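Local coordinates for protein citrate synthase (PDB 2IBP) that probably catalyses the condensation of oxaloacetate with acetyl-CoA and water to give citrate and CoA, a step of the tricarboxylic acid cycle, at residues A[15-19]-A[20-24]; A[128-131]-A[132-136]; A[63-66]-A[67-71]; A[235-238]-A[239-243]. All coordinates share one frame; numbering follows the deposited sequence.

Contact 1 of 4, residues A[15-19]-A[20-24]; sequences LQSPC and GPIIH
The imidazole of H24 carries the CD1 methyl of L15 over one face, off the ring centre, with CD1 4.0 Å from ND1 of H24. L15 belongs to a beta hairpin. Its strands, 14-15 and 22-23, are joined by a type I turn from S17 to G20. L15 and I22 form an antiparallel hydrogen-bonded pair: L15 N gives to I22 O at 2.8 Å, and I22 N returns a bond to L15 O. Their side chains lie on the same face of this small sheet, and CB of L15 lies 4.0 Å from CB of I22. At the turn, G20 N reaches S17 O from above the carbonyl plane. G20 has phi 128° and psi -174°, where a CB would collide with the carbonyl oxygen of C19. S17 OG sits between its own backbone N and carbonyl carbon (chi1 81°). From there it takes a bond from C19 N, making an ST turn. The same hydroxyl gives its proton to G20 O at 2.6 Å, in the carbonyl plane and on a lone pair. An alanine in place of S17 is likely to leave C19 N and G20 O without this shared partner. C19 SG is tied by a disulfide to SG of C394.

Contact 2 of 4, residues A[128-131]-A[132-136]; sequences QKLI and EALSV
L134 overlaps L130 one helical turn back, its CG 4.1 Å from CD1 of L130. This is an i to i+4 pair on the last turns of alpha helix 125-135. The two side chains cross obliquely. L134 CG stands anti to its own carbonyl carbon (chi1 -66°), which turns the branch back along the helix. CG of L134 therefore also lies 3.4 Å from L130 O, the acceptor for L134 N. L130 and A133 also meet helix 141-169, through E143, and L134 touches W383. With L134 cut back to an alanine, L130 CD1 and W383 would probably lose a neighbour and a gap open between them and the helix. On another side of the helix, I131 and Q128 pack on F111 of the second subunit, so the helix lies at the dimer interface. Q128 NE2 is bonded to D124 O. K129 makes a long, weak ion pair with E142. The backbone bonds E132 N to Q128 O and A133 N to K129 O continue the helix. S135 N donates to I131 O at 2.9 Å, less straight than its neighbours at 140°. The S135 hydroxyl, between its backbone N and carbonyl carbon (chi1 74°), gives its proton to E132 O, with OG of S135 2.5 Å from that oxygen.

Contact 3 of 4, residues A[63-66]-A[67-71]; sequences EEVS and YLILY
Residues 63-66 and 67-71 run on as one alpha helix, 62-71, and four i to i+4 backbone bonds join them. Y67 N to E63 O is the longest at 3.1 Å, and I69 N to V65 O the shortest at 2.8 Å. V65 and I69, one turn apart, pack together, CG1 of V65 meeting CD1 of I69 at 3.8 Å. V65 CG1 is anti to the backbone N (chi1 165°), on the side where it meets I69. I69 and S66 also pack on V373 of helix 363-382, and L70 meets L380 there and Y148 of helix 141-169. The helix is thus enclosed by several others of the mainly helical citrate synthase fold. Several of its polar groups have partners. E63 OE2 accepts from H183 N. The buried carboxylate of E64 forms a salt bridge with R409 of the second subunit and hydrogen bonds with S60 and with Y403 of that subunit. This links the helix to the C-terminal tail of the partner chain. S66 OG is bonded to Y83 OH. Y71 OH reaches E152. Within 67-71, the CD2 corner of the Y71 ring points onto a face of the Y67 ring, 3.5 Å above its plane and over its centre.

Contact 4 of 4, residues A[235-238]-A[239-243]; sequences SSVA and AAIAA
A239 N is held by S235 O at 3.0 Å, the first of four i to i+4 backbone bonds between residues 235-238 and 239-243. A240 N is satisfied by S236 O, also at 3.0 Å. I241 N donates to V237 O at 2.9 Å, and this is the straightest of the four, with an N-H...O angle of 165°. A242 N donates to A238 O. A243 N, further on, donates to A239 O. The serine hydroxyls have partners too, though buried. S235 OG bonds to D232 OD1 and to E114 OE1 of the second subunit. S236 OG bonds to D232 O, one turn back. Toward the other end, two carbonyl oxygens look to the partner chain: A242 O meets the S231 hydroxyl of the second subunit, and A243 O the T229 hydroxyl there. All this belongs to alpha helix 233-244, which lies at the dimer interface of this citrate synthase. A239 packs against A239 of the second subunit, and A242 on V226 of that subunit. The small methyls probably let the two helices approach closely. The bulkier side chains meet other helices of the same chain. V237 and I241 both touch W375 of helix 363-382, and I241 reaches helix 109-123. V237 and I241 also meet each other, CG1 of V237 lying 3.9 Å from CD1 of I241. I241 CG1 is anti to its carbonyl carbon (chi1 -67°), which brings it back over the preceding turn, 3.3 Å from V237 O.

Overall arrangement
Along the chain the order is contact 1, contact 3, contact 2, contact 4, one after another. No two of them touch. Contact 1, the hairpin at residues 15-24, stands apart, its centre about 28 Å from that of contact 4 and about 40 Å from that of contact 3. The other three lie on separate helices: 62-71, 125-135 and 233-244. Contacts 2 and 4 come nearest, about 7 Å between closest atoms, with centres about 20 Å apart. Helices 141-169 and 363-382 both pack on contacts 3 and 4, and 141-169 also on contact 2. Each of the four contacts meets the second subunit, so the hairpin and the helical body both take part in the homodimer.

Contact 1 of 4, residues A[15-19]-A[20-24]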
loop_
_atom_site.group_PDB
_atom_site.type_symbol
_atom_site.label_atom_id
_atom_site.label_comp_id
_atom_site.label_asym_id
_atom_site.label_seq_id
_atom_site.Cartn_x
_atom_site.Cartn_y
_atom_site.Cartn_z
ATOM N N LEU A 15 21.571 -11.071 -3.828
ATOM C CA LEU A 15 22.081 -11.440 -2.511
ATOM C C LEU A 15 21.815 -12.914 -2.370
ATOM O O LEU A 15 20.731 -13.373 -2.682
ATOM C CB LEU A 15 21.350 -10.662 -1.412
ATOM C CG LEU A 15 21.385 -9.132 -1.496
ATOM C CD1 LEU A 15 20.379 -8.506 -0.534
ATOM C CD2 LEU A 15 22.777 -8.598 -1.222
ATOM N N GLN A 16 22.816 -13.685 -1.971
ATOM C CA GLN A 16 22.576 -15.102 -1.792
ATOM C C GLN A 16 22.044 -15.363 -0.396
ATOM O O GLN A 16 22.232 -14.567 0.522
ATOM C CB GLN A 16 23.797 -15.955 -2.155
ATOM C CG GLN A 16 25.129 -15.366 -1.783
ATOM C CD GLN A 16 26.290 -16.156 -2.358
ATOM O OE1 GLN A 16 26.135 -17.309 -2.765
ATOM N NE2 GLN A 16 27.458 -15.534 -2.397
ATOM N N SER A 17 21.294 -16.445 -0.263
ATOM C CA SER A 17 20.687 -16.756 1.004
ATOM C C SER A 17 20.491 -18.246 1.110
ATOM O O SER A 17 20.591 -18.978 0.117
ATOM C CB SER A 17 19.321 -16.056 1.119
ATOM O OG SER A 17 18.328 -16.791 0.433
ATOM N N PRO A 18 20.251 -18.719 2.333
ATOM C CA PRO A 18 19.994 -20.136 2.520
ATOM C C PRO A 18 18.833 -20.670 1.686
ATOM O O PRO A 18 18.780 -21.865 1.419
ATOM C CB PRO A 18 19.646 -20.220 4.010
ATOM C CG PRO A 18 20.386 -19.115 4.617
ATOM C CD PRO A 18 20.332 -18.001 3.614
ATOM N N CYS A 19 17.925 -19.788 1.269
ATOM C CA CYS A 19 16.716 -20.189 0.546
ATOM C C CYS A 19 16.810 -19.962 -0.961
ATOM O O CYS A 19 15.891 -20.324 -1.704
ATOM C CB CYS A 19 15.538 -19.376 1.085
ATOM S SG CYS A 19 15.387 -19.412 2.888
ATOM N N GLY A 20 17.906 -19.346 -1.402
ATOM C CA GLY A 20 18.114 -19.039 -2.809
ATOM C C GLY A 20 18.480 -17.582 -3.052
ATOM O O GLY A 20 18.677 -16.808 -2.111
ATOM N N PRO A 21 18.557 -17.187 -4.328
ATOM C CA PRO A 21 18.948 -15.814 -4.651
ATOM C C PRO A 21 17.886 -14.762 -4.327
ATOM O O PRO A 21 16.693 -14.974 -4.564
ATOM C CB PRO A 21 19.190 -15.867 -6.159
ATOM C CG PRO A 21 18.322 -16.982 -6.637
ATOM C CD PRO A 21 18.285 -17.991 -5.533
ATOM N N ILE A 22 18.327 -13.640 -3.775
ATOM C CA ILE A 22 17.421 -12.525 -3.485
ATOM C C ILE A 22 17.702 -11.407 -4.487
ATOM O O ILE A 22 18.817 -10.910 -4.543
ATOM C CB ILE A 22 17.635 -11.974 -2.059
ATOM C CG1 ILE A 22 17.298 -13.033 -1.012
ATOM C CG2 ILE A 22 16.773 -10.714 -1.847
ATOM C CD1 ILE A 22 17.806 -12.699 0.373
ATOM N N ILE A 23 16.717 -11.041 -5.318
ATOM C CA ILE A 23 16.905 -9.929 -6.259
ATOM C C ILE A 23 16.471 -8.688 -5.488
ATOM O O ILE A 23 15.292 -8.453 -5.278
ATOM C CB ILE A 23 16.107 -10.069 -7.595
ATOM C CG1 ILE A 23 16.591 -11.302 -8.375
ATOM C CG2 ILE A 23 16.310 -8.811 -8.456
ATOM C CD1 ILE A 23 15.913 -11.500 -9.741
ATOM N N HIS A 24 17.451 -7.918 -5.055
ATOM C CA HIS A 24 17.225 -6.772 -4.196
ATOM C C HIS A 24 16.363 -5.738 -4.879
ATOM O O HIS A 24 16.674 -5.291 -5.980
ATOM C CB HIS A 24 18.582 -6.200 -3.801
ATOM C CG HIS A 24 18.541 -5.287 -2.624
ATOM N ND1 HIS A 24 17.783 -5.558 -1.505
ATOM C CD2 HIS A 24 19.317 -4.224 -2.305
ATOM C CE1 HIS A 24 18.009 -4.629 -0.592
ATOM N NE2 HIS A 24 18.957 -3.824 -1.042
#

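Contact 2 of 4, residues A[128-131]-A[132-136]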
loop_
_atom_site.group_PDB
_atom_site.type_symbol
_atom_site.label_atom_id
_atom_site.label_comp_id
_atom_site.label_asym_id
_atom_site.label_seq_id
_atom_site.Cartn_x
_atom_site.Cartn_y
_atom_site.Cartn_z
ATOM N N GLN A 128 -18.921 -0.550 -2.771
ATOM C CA GLN A 128 -19.518 -1.542 -1.855
ATOM C C GLN A 128 -20.028 -2.770 -2.617
ATOM O O GLN A 128 -19.803 -3.912 -2.222
ATOM C CB GLN A 128 -20.652 -0.937 -1.033
ATOM C CG GLN A 128 -20.292 0.356 -0.292
ATOM C CD GLN A 128 -18.917 0.341 0.360
ATOM O OE1 GLN A 128 -18.631 -0.472 1.243
ATOM N NE2 GLN A 128 -18.078 1.296 -0.029
ATOM N N LYS A 129 -20.689 -2.515 -3.733
ATOM C CA LYS A 129 -21.241 -3.579 -4.554
ATOM C C LYS A 129 -20.128 -4.443 -5.134
ATOM O O LYS A 129 -20.234 -5.662 -5.170
ATOM C CB LYS A 129 -22.113 -2.987 -5.664
ATOM C CG LYS A 129 -22.905 -4.005 -6.444
ATOM C CD LYS A 129 -23.866 -3.320 -7.411
ATOM C CE LYS A 129 -24.769 -4.332 -8.117
ATOM N NZ LYS A 129 -24.005 -5.288 -8.967
ATOM N N LEU A 130 -19.040 -3.810 -5.558
ATOM C CA LEU A 130 -17.926 -4.556 -6.113
ATOM C C LEU A 130 -17.245 -5.372 -5.036
ATOM O O LEU A 130 -16.869 -6.518 -5.272
ATOM C CB LEU A 130 -16.939 -3.640 -6.842
ATOM C CG LEU A 130 -15.787 -4.354 -7.556
ATOM C CD1 LEU A 130 -16.243 -5.440 -8.520
ATOM C CD2 LEU A 130 -14.904 -3.338 -8.275
ATOM N N ILE A 131 -17.086 -4.789 -3.854
ATOM C CA ILE A 131 -16.509 -5.497 -2.718
ATOM C C ILE A 131 -17.356 -6.744 -2.420
ATOM O O ILE A 131 -16.810 -7.842 -2.301
ATOM C CB ILE A 131 -16.405 -4.576 -1.496
ATOM C CG1 ILE A 131 -15.317 -3.519 -1.738
ATOM C CG2 ILE A 131 -16.118 -5.370 -0.236
ATOM C CD1 ILE A 131 -15.386 -2.351 -0.750
ATOM N N GLU A 132 -18.680 -6.605 -2.427
ATOM C CA GLU A 132 -19.562 -7.748 -2.172
ATOM C C GLU A 132 -19.304 -8.851 -3.194
ATOM O O GLU A 132 -19.190 -10.030 -2.848
ATOM C CB GLU A 132 -21.037 -7.327 -2.238
ATOM C CG GLU A 132 -21.491 -6.443 -1.083
ATOM C CD GLU A 132 -22.937 -5.962 -1.215
ATOM O OE1 GLU A 132 -23.452 -5.842 -2.351
ATOM O OE2 GLU A 132 -23.551 -5.664 -0.168
ATOM N N ALA A 133 -19.225 -8.472 -4.464
ATOM C CA ALA A 133 -19.007 -9.450 -5.532
ATOM C C ALA A 133 -17.663 -10.166 -5.388
ATOM O O ALA A 133 -17.578 -11.393 -5.438
ATOM C CB ALA A 133 -19.115 -8.782 -6.904
ATOM N N LEU A 134 -16.600 -9.399 -5.168
ATOM C CA LEU A 134 -15.276 -10.006 -5.058
ATOM C C LEU A 134 -15.150 -10.888 -3.810
ATOM O O LEU A 134 -14.350 -11.821 -3.789
ATOM C CB LEU A 134 -14.190 -8.933 -5.077
ATOM C CG LEU A 134 -14.078 -8.178 -6.402
ATOM C CD1 LEU A 134 -13.009 -7.082 -6.292
ATOM C CD2 LEU A 134 -13.782 -9.119 -7.547
ATOM N N SER A 135 -15.956 -10.608 -2.790
ATOM C CA SER A 135 -15.912 -11.389 -1.548
ATOM C C SER A 135 -16.322 -12.840 -1.818
ATOM O O SER A 135 -15.919 -13.745 -1.093
ATOM C CB SER A 135 -16.818 -10.786 -0.471
ATOM O OG SER A 135 -18.190 -11.018 -0.742
ATOM N N VAL A 136 -17.121 -13.044 -2.863
ATOM C CA VAL A 136 -17.560 -14.394 -3.249
ATOM C C VAL A 136 -16.906 -14.846 -4.558
ATOM O O VAL A 136 -17.355 -15.804 -5.199
ATOM C CB VAL A 136 -19.105 -14.509 -3.317
ATOM C CG1 VAL A 136 -19.732 -14.161 -1.954
ATOM C CG2 VAL A 136 -19.680 -13.619 -4.404
#

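Contact 3 of 4, residues A[63-66]-A[67-71]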
loop_
_atom_site.group_PDB
_atom_site.type_symbol
_atom_site.label_atom_id
_atom_site.label_comp_id
_atom_site.label_asym_id
_atom_site.label_seq_id
_atom_site.Cartn_x
_atom_site.Cartn_y
_atom_site.Cartn_z
ATOM N N GLU A 63 -8.607 14.514 -20.430
ATOM C CA GLU A 63 -9.845 13.742 -20.495
ATOM C C GLU A 63 -9.706 12.623 -21.520
ATOM O O GLU A 63 -9.988 11.470 -21.230
ATOM C CB GLU A 63 -11.043 14.616 -20.864
ATOM C CG GLU A 63 -11.457 15.631 -19.782
ATOM C CD GLU A 63 -10.716 16.968 -19.847
ATOM O OE1 GLU A 63 -9.584 17.031 -20.375
ATOM O OE2 GLU A 63 -11.288 17.960 -19.330
ATOM N N GLU A 64 -9.231 12.957 -22.709
ATOM C CA GLU A 64 -9.097 11.951 -23.764
ATOM C C GLU A 64 -7.994 10.939 -23.486
ATOM O O GLU A 64 -8.149 9.749 -23.734
ATOM C CB GLU A 64 -8.896 12.625 -25.116
ATOM C CG GLU A 64 -8.957 11.687 -26.286
ATOM C CD GLU A 64 -8.773 12.414 -27.598
ATOM O OE1 GLU A 64 -7.655 12.916 -27.843
ATOM O OE2 GLU A 64 -9.739 12.421 -28.410
ATOM N N VAL A 65 -6.858 11.413 -22.975
ATOM C CA VAL A 65 -5.756 10.529 -22.663
ATOM C C VAL A 65 -6.134 9.585 -21.525
ATOM O O VAL A 65 -5.751 8.418 -21.542
ATOM C CB VAL A 65 -4.482 11.330 -22.329
ATOM C CG1 VAL A 65 -3.440 10.447 -21.652
ATOM C CG2 VAL A 65 -3.955 11.988 -23.594
ATOM N N SER A 66 -6.863 10.082 -20.533
ATOM C CA SER A 66 -7.275 9.232 -19.425
ATOM C C SER A 66 -8.220 8.145 -19.940
ATOM O O SER A 66 -8.133 6.975 -19.536
ATOM C CB SER A 66 -7.866 10.034 -18.257
ATOM O OG SER A 66 -9.068 10.711 -18.577
ATOM N N TYR A 67 -9.111 8.521 -20.862
ATOM C CA TYR A 67 -10.003 7.534 -21.469
ATOM C C TYR A 67 -9.156 6.458 -22.143
ATOM O O TYR A 67 -9.397 5.272 -21.972
ATOM C CB TYR A 67 -10.916 8.185 -22.512
ATOM C CG TYR A 67 -11.948 7.241 -23.106
ATOM C CD1 TYR A 67 -13.262 7.260 -22.662
ATOM C CD2 TYR A 67 -11.578 6.275 -24.034
ATOM C CE1 TYR A 67 -14.203 6.358 -23.148
ATOM C CE2 TYR A 67 -12.516 5.373 -24.537
ATOM C CZ TYR A 67 -13.816 5.428 -24.093
ATOM O OH TYR A 67 -14.751 4.541 -24.606
ATOM N N LEU A 68 -8.214 6.903 -22.966
ATOM C CA LEU A 68 -7.299 6.020 -23.664
ATOM C C LEU A 68 -6.579 5.060 -22.713
ATOM O O LEU A 68 -6.546 3.857 -22.936
ATOM C CB LEU A 68 -6.291 6.854 -24.426
ATOM C CG LEU A 68 -5.156 6.100 -25.104
ATOM C CD1 LEU A 68 -5.667 5.115 -26.166
ATOM C CD2 LEU A 68 -4.162 7.074 -25.720
ATOM N N ILE A 69 -6.010 5.601 -21.650
ATOM C CA ILE A 69 -5.274 4.767 -20.714
ATOM C C ILE A 69 -6.200 3.764 -20.049
ATOM O O ILE A 69 -5.874 2.593 -19.954
ATOM C CB ILE A 69 -4.521 5.623 -19.697
ATOM C CG1 ILE A 69 -3.367 6.348 -20.397
ATOM C CG2 ILE A 69 -3.951 4.746 -18.577
ATOM C CD1 ILE A 69 -2.662 7.392 -19.527
ATOM N N LEU A 70 -7.365 4.215 -19.613
ATOM C CA LEU A 70 -8.295 3.332 -18.938
ATOM C C LEU A 70 -8.925 2.264 -19.842
ATOM O O LEU A 70 -8.910 1.065 -19.516
ATOM C CB LEU A 70 -9.375 4.168 -18.270
ATOM C CG LEU A 70 -10.403 3.388 -17.457
ATOM C CD1 LEU A 70 -9.730 2.526 -16.374
ATOM C CD2 LEU A 70 -11.391 4.381 -16.835
ATOM N N TYR A 71 -9.430 2.691 -20.995
ATOM C CA TYR A 71 -10.153 1.785 -21.896
ATOM C C TYR A 71 -9.328 1.116 -22.995
ATOM O O TYR A 71 -9.795 0.161 -23.635
ATOM C CB TYR A 71 -11.378 2.490 -22.456
ATOM C CG TYR A 71 -12.387 2.808 -21.387
ATOM C CD1 TYR A 71 -13.134 1.802 -20.807
ATOM C CD2 TYR A 71 -12.554 4.101 -20.909
ATOM C CE1 TYR A 71 -14.038 2.065 -19.822
ATOM C CE2 TYR A 71 -13.467 4.384 -19.913
ATOM C CZ TYR A 71 -14.184 3.342 -19.337
ATOM O OH TYR A 71 -15.109 3.560 -18.346
#

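Contact 4 of 4, residues A[235-238]-A[239-243]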
loop_
_atom_site.group_PDB
_atom_site.type_symbol
_atom_site.label_atom_id
_atom_site.label_comp_id
_atom_site.label_asym_id
_atom_site.label_seq_id
_atom_site.Cartn_x
_atom_site.Cartn_y
_atom_site.Cartn_z
ATOM N N SER A 235 -8.807 1.589 -2.021
ATOM C CA SER A 235 -7.725 1.174 -1.129
ATOM C C SER A 235 -6.410 0.976 -1.887
ATOM O O SER A 235 -5.329 1.339 -1.406
ATOM C CB SER A 235 -8.129 -0.097 -0.383
ATOM O OG SER A 235 -9.204 0.226 0.481
ATOM N N SER A 236 -6.498 0.443 -3.103
ATOM C CA SER A 236 -5.304 0.257 -3.928
ATOM C C SER A 236 -4.662 1.616 -4.269
ATOM O O SER A 236 -3.437 1.782 -4.225
ATOM C CB SER A 236 -5.656 -0.514 -5.182
ATOM O OG SER A 236 -6.117 -1.823 -4.841
ATOM N N VAL A 237 -5.500 2.593 -4.585
ATOM C CA VAL A 237 -5.006 3.929 -4.879
ATOM C C VAL A 237 -4.430 4.587 -3.621
ATOM O O VAL A 237 -3.362 5.209 -3.683
ATOM C CB VAL A 237 -6.065 4.803 -5.575
ATOM C CG1 VAL A 237 -5.610 6.269 -5.626
ATOM C CG2 VAL A 237 -6.311 4.273 -6.967
ATOM N N ALA A 238 -5.081 4.393 -2.477
ATOM C CA ALA A 238 -4.574 4.948 -1.222
ATOM C C ALA A 238 -3.162 4.394 -0.960
ATOM O O ALA A 238 -2.261 5.144 -0.579
ATOM C CB ALA A 238 -5.513 4.630 -0.065
ATOM N N ALA A 239 -2.961 3.097 -1.219
ATOM C CA ALA A 239 -1.650 2.467 -1.062
ATOM C C ALA A 239 -0.629 3.033 -2.049
ATOM O O ALA A 239 0.504 3.261 -1.693
ATOM C CB ALA A 239 -1.746 0.942 -1.208
ATOM N N ALA A 240 -1.037 3.237 -3.300
ATOM C CA ALA A 240 -0.161 3.848 -4.300
ATOM C C ALA A 240 0.317 5.227 -3.823
ATOM O O ALA A 240 1.500 5.559 -3.926
ATOM C CB ALA A 240 -0.894 3.981 -5.613
ATOM N N ILE A 241 -0.612 6.008 -3.276
ATOM C CA ILE A 241 -0.310 7.335 -2.710
ATOM C C ILE A 241 0.668 7.220 -1.552
ATOM O O ILE A 241 1.589 8.016 -1.428
ATOM C CB ILE A 241 -1.601 8.040 -2.298
ATOM C CG1 ILE A 241 -2.425 8.357 -3.550
ATOM C CG2 ILE A 241 -1.321 9.314 -1.493
ATOM C CD1 ILE A 241 -3.860 8.788 -3.257
ATOM N N ALA A 242 0.441 6.236 -0.692
ATOM C CA ALA A 242 1.348 5.990 0.437
ATOM C C ALA A 242 2.767 5.789 -0.076
ATOM O O ALA A 242 3.735 6.321 0.470
ATOM C CB ALA A 242 0.877 4.772 1.210
ATOM N N ALA A 243 2.915 5.030 -1.145
ATOM C CA ALA A 243 4.249 4.790 -1.689
ATOM C C ALA A 243 4.793 6.054 -2.340
ATOM O O ALA A 243 5.974 6.389 -2.203
ATOM C CB ALA A 243 4.213 3.641 -2.708
#